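Local coordinates for protein nucleoside diphosphate kinase (Aquifex aeolicus, PDB 3ZTP) that probably transfers the gamma phosphate of ATP to nucleoside diphosphates through a phosphohistidine intermediate, in a magnesium-dependent ping-pong reaction, at residues 97-102 and 106-111. Numbering follows the deposited sequence. Where two conformers were deposited one is given.
Sequences EARKVA and IRAQFG
Two consecutive short helices, 95-101 and 106-110, joined by a four-residue turn in what NDP kinases call the Kpn loop, bring Arg-99 and Ala-98 against Ala-108 and Gly-111 beside the predicted ATP site. The segment axes cross at -110° and come within 7.7 Å, a close approach made possible by the two alanines: Ala-98 CB lies 3.9 Å from Ala-108 CB, with Arg-107 CB alongside. Ala-108 CB is also wedged against the end of the first helix, 3.2 Å from Ala-102 O, the carbonyl of the residue that breaks the helical run.

Arg-99 supplies the polar half. Arg-99 CG stands beside the backbone N (chi1 -81°) and passes 3.8 Å from Ala-108 CB; the chain then bends at chi3 and turns the guanidinium edge to the carbonyls of Ala-108 and, just past the helix end, Gly-111. Arg-99 NH1 bonds to Gly-111 O at 2.8 Å and to Ala-108 O at 2.9 Å. Both acceptors lie in the guanidinium plane, yet NH1 sits 39° above the carbonyl plane of Ala-108. NH2 adds a weak bond to Gly-111 O and a salt bridge to Glu-96, which together fix how the guanidinium is turned. A positive charge here should suit the negative end of the helix dipole.

Arg-107, predicted to bind ATP, sends its extended chain away from this interface to a place where Arg-107 NH2 bonds to Ile-119 O and NH1 to Gly-91 O, near a sulfate probably from the crystallisation liquor. Ser-105 OG links Ala-102 O to Ala-108 N across the turn, while Ile-106 and Phe-110 pack helix 106-110 onto helix 20-29, and Ile-106 and Arg-107 also touch helix 82-90.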
loop_
_atom_site.group_PDB
_atom_site.type_symbol
_atom_site.label_atom_id
_atom_site.label_comp_id
_atom_site.label_asym_id
_atom_site.label_seq_id
_atom_site.Cartn_x
_atom_site.Cartn_y
_atom_site.Cartn_z
ATOM N N GLU A 97 -28.994 -15.754 -17.045
ATOM C CA GLU A 97 -29.658 -14.811 -17.933
ATOM C C GLU A 97 -28.631 -14.171 -18.877
ATOM O O GLU A 97 -28.916 -13.929 -20.043
ATOM C CB GLU A 97 -30.403 -13.744 -17.135
ATOM C CG GLU A 97 -31.152 -12.729 -17.993
ATOM C CD GLU A 97 -32.349 -13.317 -18.724
ATOM O OE1 GLU A 97 -32.683 -14.497 -18.490
ATOM O OE2 GLU A 97 -32.961 -12.591 -19.535
ATOM N N ALA A 98 -27.422 -13.907 -18.389
ATOM C CA ALA A 98 -26.382 -13.361 -19.263
ATOM C C ALA A 98 -26.087 -14.308 -20.431
ATOM O O ALA A 98 -25.887 -13.865 -21.573
ATOM C CB ALA A 98 -25.121 -13.094 -18.467
ATOM N N ARG A 99 -26.022 -15.610 -20.171
ATOM C CA ARG A 99 -25.776 -16.563 -21.260
ATOM C C ARG A 99 -26.886 -16.568 -22.306
ATOM O O ARG A 99 -26.628 -16.853 -23.478
ATOM C CB ARG A 99 -25.560 -17.983 -20.722
ATOM C CG ARG A 99 -24.138 -18.202 -20.208
ATOM C CD ARG A 99 -23.869 -19.580 -19.639
ATOM N NE ARG A 99 -24.294 -19.752 -18.250
ATOM C CZ ARG A 99 -23.620 -19.294 -17.203
ATOM N NH1 ARG A 99 -22.504 -18.611 -17.394
ATOM N NH2 ARG A 99 -24.078 -19.509 -15.977
ATOM N N LYS A 100 -28.100 -16.246 -21.882
ATOM C CA LYS A 100 -29.240 -16.194 -22.793
ATOM C C LYS A 100 -29.209 -14.934 -23.656
ATOM O O LYS A 100 -29.501 -15.019 -24.860
ATOM C CB LYS A 100 -30.561 -16.276 -22.013
ATOM C CG LYS A 100 -30.826 -17.665 -21.446
ATOM C CD LYS A 100 -32.012 -17.701 -20.489
ATOM C CE LYS A 100 -32.187 -19.100 -19.906
ATOM N NZ LYS A 100 -33.254 -19.180 -18.871
ATOM N N VAL A 101 -28.866 -13.785 -23.078
ATOM C CA VAL A 101 -29.008 -12.522 -23.784
ATOM C C VAL A 101 -27.710 -11.841 -24.205
ATOM O O VAL A 101 -27.742 -10.932 -25.031
ATOM C CB VAL A 101 -29.830 -11.514 -22.968
ATOM C CG1 VAL A 101 -31.195 -12.121 -22.616
ATOM C CG2 VAL A 101 -29.084 -11.089 -21.713
ATOM N N ALA A 102 -26.569 -12.255 -23.638
ATOM C CA ALA A 102 -25.283 -11.626 -23.931
ATOM C C ALA A 102 -24.168 -12.667 -23.827
ATOM O O ALA A 102 -23.415 -12.649 -22.865
ATOM C CB ALA A 102 -25.030 -10.463 -22.963
ATOM N N ILE A 106 -18.950 -10.842 -19.675
ATOM C CA ILE A 106 -18.086 -11.438 -18.667
ATOM C C ILE A 106 -18.866 -12.467 -17.838
ATOM O O ILE A 106 -18.361 -13.550 -17.557
ATOM C CB ILE A 106 -17.457 -10.369 -17.737
ATOM C CG1 ILE A 106 -16.612 -9.352 -18.512
ATOM C CG2 ILE A 106 -16.664 -11.036 -16.639
ATOM C CD1 ILE A 106 -15.499 -9.955 -19.296
ATOM N N ARG A 107 -20.085 -12.127 -17.415
ATOM C CA ARG A 107 -20.851 -13.039 -16.566
ATOM C C ARG A 107 -21.301 -14.270 -17.323
ATOM O O ARG A 107 -21.333 -15.371 -16.776
ATOM C CB ARG A 107 -22.014 -12.319 -15.866
ATOM C CG ARG A 107 -21.469 -11.343 -14.837
ATOM C CD ARG A 107 -22.506 -10.512 -14.203
ATOM N NE ARG A 107 -21.986 -9.767 -13.078
ATOM C CZ ARG A 107 -22.512 -8.635 -12.651
ATOM N NH1 ARG A 107 -23.515 -8.073 -13.290
ATOM N NH2 ARG A 107 -22.042 -8.042 -11.574
ATOM N N ALA A 108 -21.630 -14.123 -18.602
ATOM C CA ALA A 108 -21.962 -15.287 -19.406
ATOM C C ALA A 108 -20.764 -16.210 -19.531
ATOM O O ALA A 108 -20.907 -17.438 -19.469
ATOM C CB ALA A 108 -22.461 -14.879 -20.764
ATOM N N GLN A 109 -19.590 -15.640 -19.742
ATOM C CA GLN A 109 -18.385 -16.431 -19.982
ATOM C C GLN A 109 -17.833 -17.087 -18.740
ATOM O O GLN A 109 -17.354 -18.218 -18.799
ATOM C CB GLN A 109 -17.310 -15.551 -20.607
ATOM C CG GLN A 109 -17.682 -15.148 -22.022
ATOM C CD GLN A 109 -17.426 -16.269 -23.022
ATOM O OE1 GLN A 109 -18.323 -16.666 -23.809
ATOM N NE2 GLN A 109 -16.194 -16.773 -23.018
ATOM N N PHE A 110 -17.908 -16.385 -17.604
ATOM C CA PHE A 110 -17.174 -16.807 -16.405
ATOM C C PHE A 110 -18.024 -16.918 -15.145
ATOM O O PHE A 110 -17.538 -17.402 -14.124
ATOM C CB PHE A 110 -15.983 -15.846 -16.146
ATOM C CG PHE A 110 -15.050 -15.741 -17.309
ATOM C CD1 PHE A 110 -14.357 -16.855 -17.751
ATOM C CD2 PHE A 110 -14.929 -14.572 -17.994
ATOM C CE1 PHE A 110 -13.504 -16.770 -18.863
ATOM C CE2 PHE A 110 -14.081 -14.478 -19.114
ATOM C CZ PHE A 110 -13.382 -15.596 -19.537
ATOM N N GLY A 111 -19.254 -16.422 -15.193
ATOM C CA GLY A 111 -20.149 -16.455 -14.052
ATOM C C GLY A 111 -20.874 -17.771 -13.932
ATOM O O GLY A 111 -21.260 -18.403 -14.915
#